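PDB 5KJP: enoyl-CoA hydratase from Mycobacterium tuberculosis, which probably catalyses the reversible addition of water to the double bond of 2-enoyl-CoA thioesters in fatty acid metabolism, as a crotonase-superfamily lyase. Local coordinates for residues A232-M235 / K236-P240; A251-A255 / E256-P260. All coordinates share one frame; numbering follows the deposited sequence.

Contact 1 of 2, residues A232-M235 / K236-P240; sequences AEQM and KILVP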
ATOM      1  N   ALA A 232     -18.186  -0.963 -12.736  1.00 23.68           N
ATOM      2  CA  ALA A 232     -19.198  -0.160 -13.429  1.00 23.46           C
ATOM      3  C   ALA A 232     -18.738   1.295 -13.596  1.00 24.59           C
ATOM      4  O   ALA A 232     -18.943   1.905 -14.646  1.00 26.69           O
ATOM      5  CB  ALA A 232     -20.528  -0.223 -12.687  1.00 25.01           C
ATOM      6  N   GLU A 233     -18.112   1.845 -12.561  1.00 24.05           N
ATOM      7  CA  GLU A 233     -17.532   3.183 -12.639  1.00 28.43           C
ATOM      8  C   GLU A 233     -16.425   3.243 -13.690  1.00 28.06           C
ATOM      9  O   GLU A 233     -16.319   4.210 -14.448  1.00 24.62           O
ATOM     10  CB  GLU A 233     -16.981   3.609 -11.276  1.00 27.99           C
ATOM     11  CG  GLU A 233     -18.030   3.744 -10.180  1.00 31.51           C
ATOM     12  CD  GLU A 233     -18.866   5.009 -10.304  1.00 45.34           C
ATOM     13  OE1 GLU A 233     -18.840   5.653 -11.374  1.00 41.56           O
ATOM     14  OE2 GLU A 233     -19.547   5.360  -9.318  1.00 59.81           O
ATOM     15  N   GLN A 234     -15.608   2.196 -13.732  1.00 22.51           N
ATOM     16  CA  GLN A 234     -14.527   2.103 -14.703  1.00 24.51           C
ATOM     17  C   GLN A 234     -15.040   2.059 -16.144  1.00 25.67           C
ATOM     18  O   GLN A 234     -14.470   2.692 -17.035  1.00 22.29           O
ATOM     19  CB  GLN A 234     -13.671   0.863 -14.419  1.00 19.48           C
ATOM     20  CG  GLN A 234     -12.540   0.672 -15.408  1.00 20.39           C
ATOM     21  CD  GLN A 234     -11.724  -0.572 -15.127  1.00 22.19           C
ATOM     22  OE1 GLN A 234     -10.570  -0.482 -14.715  1.00 20.45           O
ATOM     23  NE2 GLN A 234     -12.320  -1.741 -15.351  1.00 19.64           N
HETATM   24  N   MSE A 235     -16.118   1.306 -16.355  1.00 24.01           N
HETATM   25  CA  MSE A 235     -16.708   1.117 -17.678  1.00 21.41           C
HETATM   26  C   MSE A 235     -17.052   2.441 -18.364  1.00 22.50           C
HETATM   27  O   MSE A 235     -16.870   2.590 -19.572  1.00 24.89           O
HETATM   28  CB  MSE A 235     -17.966   0.246 -17.568  1.00 21.96           C
HETATM   29  CG  MSE A 235     -18.603  -0.116 -18.902  1.00 30.74           C
HETATM   30 SE   MSE A 235     -17.369  -1.020 -20.110  0.57 35.02          SE
HETATM   31  CE  MSE A 235     -17.364  -2.778 -19.274  1.00 40.15           C
ATOM     32  N   LYS A 236     -17.552   3.397 -17.586  1.00 27.27           N
ATOM     33  CA  LYS A 236     -17.936   4.706 -18.116  1.00 27.59           C
ATOM     34  C   LYS A 236     -16.737   5.430 -18.717  1.00 22.69           C
ATOM     35  O   LYS A 236     -16.864   6.193 -19.675  1.00 22.57           O
ATOM     36  CB  LYS A 236     -18.558   5.571 -17.023  1.00 25.97           C
ATOM     37  CG  LYS A 236     -19.749   4.942 -16.317  1.00 35.79           C
ATOM     38  CD  LYS A 236     -20.086   5.726 -15.056  1.00 46.33           C
ATOM     39  CE  LYS A 236     -21.332   5.188 -14.373  1.00 54.78           C
ATOM     40  NZ  LYS A 236     -21.454   5.700 -12.977  1.00 62.95           N
ATOM     41  N   ILE A 237     -15.570   5.197 -18.135  1.00 21.68           N
ATOM     42  CA  ILE A 237     -14.346   5.807 -18.629  1.00 19.43           C
ATOM     43  C   ILE A 237     -13.794   4.992 -19.804  1.00 25.73           C
ATOM     44  O   ILE A 237     -13.205   5.548 -20.736  1.00 26.32           O
ATOM     45  CB  ILE A 237     -13.306   5.928 -17.498  1.00 22.41           C
ATOM     46  CG1 ILE A 237     -13.856   6.815 -16.374  1.00 23.91           C
ATOM     47  CG2 ILE A 237     -11.987   6.488 -18.020  1.00 20.54           C
ATOM     48  CD1 ILE A 237     -13.015   6.793 -15.113  1.00 23.46           C
ATOM     49  N   LEU A 238     -14.022   3.679 -19.777  1.00 19.08           N
ATOM     50  CA  LEU A 238     -13.495   2.783 -20.810  1.00 22.67           C
ATOM     51  C   LEU A 238     -14.121   2.988 -22.186  1.00 23.94           C
ATOM     52  O   LEU A 238     -13.424   2.960 -23.200  1.00 24.48           O
ATOM     53  CB  LEU A 238     -13.690   1.318 -20.405  1.00 25.52           C
ATOM     54  CG  LEU A 238     -12.857   0.751 -19.256  1.00 30.56           C
ATOM     55  CD1 LEU A 238     -13.172  -0.723 -19.067  1.00 33.11           C
ATOM     56  CD2 LEU A 238     -11.383   0.944 -19.540  1.00 28.70           C
ATOM     57  N   VAL A 239     -15.437   3.160 -22.221  1.00 22.88           N
ATOM     58  CA  VAL A 239     -16.168   3.139 -23.490  1.00 24.11           C
ATOM     59  C   VAL A 239     -15.680   4.196 -24.499  1.00 24.63           C
ATOM     60  O   VAL A 239     -15.422   3.850 -25.651  1.00 24.98           O
ATOM     61  CB  VAL A 239     -17.691   3.293 -23.259  1.00 28.08           C
ATOM     62  CG1 VAL A 239     -18.421   3.499 -24.582  1.00 28.29           C
ATOM     63  CG2 VAL A 239     -18.229   2.071 -22.538  1.00 34.34           C
ATOM     64  N   PRO A 240     -15.519   5.469 -24.075  1.00 24.08           N
ATOM     65  CA  PRO A 240     -15.044   6.449 -25.063  1.00 27.44           C
ATOM     66  C   PRO A 240     -13.655   6.129 -25.621  1.00 27.48           C
ATOM     67  O   PRO A 240     -13.349   6.522 -26.748  1.00 25.88           O
ATOM     68  CB  PRO A 240     -15.011   7.759 -24.270  1.00 27.03           C
ATOM     69  CG  PRO A 240     -16.008   7.563 -23.189  1.00 27.69           C
ATOM     70  CD  PRO A 240     -15.857   6.125 -22.798  1.00 24.44           C
TER
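With CG opposite its carbonyl carbon (chi1 -56°) and the rest of the chain nearly straight, Lys236 runs back along the helix surface to Glu233, whose own side chain is bent at chi2 (-76°) and lies beside it, pointing the same way. NZ of Lys236 forms a salt bridge with OE1 of Glu233 at 3.1 Å, approaching from above the carboxylate plane, 56° out of it. The aliphatic part of the lysine passes the backbone, with CG of Lys236 3.6 Å from O of Ala232.

Both segments belong to helix 230-242, one of the C-terminal helices of this crotonase-fold chain, and the contact is made between neighbouring turns. Gln234 O accepts two backbone bonds, from N of Leu238 at 2.9 Å and from N of Ile237, while Val239 N reaches Met235 O at 3.1 Å. On the more buried side, CG of Gln234 meets CG of Leu238 at 3.9 Å, and NE2 of Gln234 lies near CD1 of Leu238. Across the subunit boundary Gln234 packs on Gly147 and Leu238 on Val145 of a second subunit; within the chain, Gln234 and Ile237 both rest on Ile218 of helix 209-221 and on Trp225. Round the exposed side, SE of selenomethionine Met235 comes within 4.0 Å of CG2 of Val239 and 4.3 Å of CD1 of Leu238.

Contact 2 of 2, residues A251-A255 / E256-P260; sequences AIAFA and ERRRP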
ATOM      1  N   ALA A 251      -4.904  -0.529 -33.378  1.00 19.45           N
ATOM      2  CA  ALA A 251      -5.059  -1.903 -33.842  1.00 22.01           C
ATOM      3  C   ALA A 251      -4.450  -2.079 -35.233  1.00 22.94           C
ATOM      4  O   ALA A 251      -3.785  -3.077 -35.507  1.00 22.52           O
ATOM      5  CB  ALA A 251      -6.530  -2.299 -33.849  1.00 23.16           C
ATOM      6  N   ILE A 252      -4.689  -1.102 -36.105  1.00 20.83           N
ATOM      7  CA  ILE A 252      -4.142  -1.117 -37.457  1.00 21.89           C
ATOM      8  C   ILE A 252      -2.619  -1.089 -37.428  1.00 22.98           C
ATOM      9  O   ILE A 252      -1.957  -1.888 -38.098  1.00 23.75           O
ATOM     10  CB  ILE A 252      -4.645   0.085 -38.285  1.00 22.09           C
ATOM     11  CG1 ILE A 252      -6.145  -0.038 -38.565  1.00 24.37           C
ATOM     12  CG2 ILE A 252      -3.873   0.195 -39.590  1.00 30.62           C
ATOM     13  CD1 ILE A 252      -6.498  -1.156 -39.511  1.00 39.14           C
ATOM     14  N   ALA A 253      -2.072  -0.161 -36.646  1.00 21.98           N
ATOM     15  CA  ALA A 253      -0.629   0.028 -36.567  1.00 22.91           C
ATOM     16  C   ALA A 253       0.070  -1.227 -36.063  1.00 28.70           C
ATOM     17  O   ALA A 253       1.081  -1.650 -36.624  1.00 28.19           O
ATOM     18  CB  ALA A 253      -0.303   1.206 -35.671  1.00 24.78           C
ATOM     19  N   PHE A 254      -0.481  -1.821 -35.007  1.00 22.90           N
ATOM     20  CA  PHE A 254       0.076  -3.042 -34.443  1.00 25.20           C
ATOM     21  C   PHE A 254       0.075  -4.176 -35.469  1.00 29.67           C
ATOM     22  O   PHE A 254       1.070  -4.884 -35.622  1.00 32.50           O
ATOM     23  CB  PHE A 254      -0.701  -3.462 -33.193  1.00 30.96           C
ATOM     24  CG  PHE A 254       0.068  -4.377 -32.286  1.00 47.39           C
ATOM     25  CD1 PHE A 254       0.603  -3.905 -31.098  1.00 45.53           C
ATOM     26  CD2 PHE A 254       0.281  -5.704 -32.633  1.00 62.15           C
ATOM     27  CE1 PHE A 254       1.319  -4.745 -30.263  1.00 56.38           C
ATOM     28  CE2 PHE A 254       1.000  -6.548 -31.803  1.00 63.78           C
ATOM     29  CZ  PHE A 254       1.516  -6.069 -30.616  1.00 59.55           C
ATOM     30  N   ALA A 255      -1.043  -4.340 -36.168  1.00 26.84           N
ATOM     31  CA  ALA A 255      -1.178  -5.394 -37.166  1.00 28.87           C
ATOM     32  C   ALA A 255      -0.199  -5.193 -38.317  1.00 36.81           C
ATOM     33  O   ALA A 255       0.227  -6.155 -38.960  1.00 35.16           O
ATOM     34  CB  ALA A 255      -2.610  -5.453 -37.693  1.00 31.29           C
ATOM     35  N   GLU A 256       0.165  -3.939 -38.569  1.00 28.73           N
ATOM     36  CA  GLU A 256       1.079  -3.617 -39.658  1.00 30.92           C
ATOM     37  C   GLU A 256       2.513  -3.414 -39.158  1.00 34.90           C
ATOM     38  O   GLU A 256       3.386  -2.998 -39.918  1.00 30.63           O
ATOM     39  CB  GLU A 256       0.586  -2.376 -40.407  1.00 28.33           C
ATOM     40  CG  GLU A 256      -0.764  -2.586 -41.084  1.00 27.61           C
ATOM     41  CD  GLU A 256      -1.273  -1.348 -41.807  1.00 28.29           C
ATOM     42  OE1 GLU A 256      -0.685  -0.261 -41.631  1.00 27.93           O
ATOM     43  OE2 GLU A 256      -2.265  -1.469 -42.553  1.00 29.08           O
ATOM     44  N   ARG A 257       2.738  -3.725 -37.881  1.00 28.56           N
ATOM     45  CA  ARG A 257       4.058  -3.618 -37.247  1.00 33.34           C
ATOM     46  C   ARG A 257       4.739  -2.271 -37.468  1.00 38.14           C
ATOM     47  O   ARG A 257       5.914  -2.219 -37.823  1.00 42.83           O
ATOM     48  CB  ARG A 257       4.991  -4.720 -37.750  1.00 37.77           C
ATOM     49  CG  ARG A 257       4.540  -6.130 -37.447  1.00 42.64           C
ATOM     50  CD  ARG A 257       5.625  -7.108 -37.856  1.00 53.61           C
ATOM     51  NE  ARG A 257       5.134  -8.477 -37.941  1.00 61.65           N
ATOM     52  CZ  ARG A 257       4.619  -9.013 -39.042  1.00 63.75           C
ATOM     53  NH1 ARG A 257       4.520  -8.290 -40.150  1.00 58.02           N
ATOM     54  NH2 ARG A 257       4.198 -10.270 -39.034  1.00 62.91           N
ATOM     55  N   ARG A 258       4.005  -1.184 -37.271  1.00 33.01           N
ATOM     56  CA  ARG A 258       4.589   0.140 -37.415  1.00 37.57           C
ATOM     57  C   ARG A 258       4.008   1.085 -36.374  1.00 31.40           C
ATOM     58  O   ARG A 258       3.064   0.732 -35.670  1.00 26.57           O
ATOM     59  CB  ARG A 258       4.369   0.674 -38.834  1.00 36.73           C
ATOM     60  CG  ARG A 258       2.956   0.513 -39.369  1.00 34.06           C
ATOM     61  CD  ARG A 258       2.089   1.704 -39.016  1.00 37.63           C
ATOM     62  NE  ARG A 258       0.783   1.656 -39.670  1.00 33.93           N
ATOM     63  CZ  ARG A 258      -0.201   2.512 -39.420  1.00 34.13           C
ATOM     64  NH1 ARG A 258      -0.024   3.481 -38.529  1.00 29.84           N
ATOM     65  NH2 ARG A 258      -1.357   2.403 -40.057  1.00 35.45           N
ATOM     66  N   ARG A 259       4.580   2.280 -36.275  1.00 29.52           N
ATOM     67  CA  ARG A 259       4.171   3.226 -35.248  1.00 29.87           C
ATOM     68  C   ARG A 259       2.783   3.772 -35.529  1.00 30.16           C
ATOM     69  O   ARG A 259       2.460   4.133 -36.662  1.00 28.94           O
ATOM     70  CB  ARG A 259       5.178   4.373 -35.133  1.00 36.06           C
ATOM     71  CG  ARG A 259       6.521   3.943 -34.564  1.00 51.75           C
ATOM     72  CD  ARG A 259       7.540   5.071 -34.606  1.00 70.59           C
ATOM     73  NE  ARG A 259       8.877   4.612 -34.235  1.00 74.01           N
ATOM     74  CZ  ARG A 259       9.938   5.407 -34.139  1.00 84.08           C
ATOM     75  NH1 ARG A 259       9.818   6.706 -34.382  1.00 86.23           N
ATOM     76  NH2 ARG A 259      11.119   4.909 -33.795  1.00 87.53           N
ATOM     77  N   PRO A 260       1.941   3.809 -34.495  1.00 24.38           N
ATOM     78  CA  PRO A 260       0.611   4.411 -34.596  1.00 23.02           C
ATOM     79  C   PRO A 260       0.687   5.928 -34.684  1.00 24.72           C
ATOM     80  O   PRO A 260       1.501   6.545 -34.003  1.00 28.02           O
ATOM     81  CB  PRO A 260      -0.074   3.967 -33.301  1.00 27.71           C
ATOM     82  CG  PRO A 260       1.054   3.722 -32.355  1.00 32.34           C
ATOM     83  CD  PRO A 260       2.174   3.187 -33.181  1.00 36.48           C
TER
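A non-glycine residue with positive phi, Arg257 (phi 50°), turns the chain back against the helix it has just left, so that Pro260 packs on Ala253 with their CB atoms 3.6 Å apart. Arg258 N donates an almost straight bond to Ala253 O (3.0 Å, 174° at the hydrogen), and Arg257 N bonds to Phe254 O at 3.0 Å. Glu256 N still makes a helical bond to Ile252 O, with a weak second one to Ala253 O.

Beyond the turn, the Arg258 side chain folds over the helix end. Its CG sits between the backbone N and the carbonyl carbon (chi1 47°) and the chain bends again at chi2, laying the guanidinium flat over Ala253, whose CA is 3.7 Å above the centre of the plane. Within that plane, NE at 3.1 Å and NH2 at 3.2 Å grip a single carboxylate oxygen, OE1 of Glu256, side-on, while NH1 bonds to Arg259 O and is salt-bridged to Glu249, one turn before Ala253 in the helix. These partners fix the rotation of the group. CG2 of Ile252 lies 3.4 Å from NH2 of Arg258 and also lines the Glu256 carboxylate. The ring of Phe254 makes a cation-pi contact with Arg142 of a second subunit. The paired backbone bonds around Arg257 define a Schellman motif, here ending helix 245-255.

Contacts 1 and 2 follow one another along the C-terminal part of the chain, contact 1 within helix 230-242, contact 2 where helix 245-255 passes into the loop 256-260; their centres are 25 Å apart and their nearest atoms about 13 Å, so they do not touch. Contact 1 is partly buried, with apolar packing on one side and a single surface ion pair on another. Contact 2 lies mainly at the surface, where a helix ends: it is richer in charge, and one arginine holds polar partners at its edge while its face rests on an alanine. Both also border a second subunit, contact 1 through packing and contact 2 through a cation-pi pair.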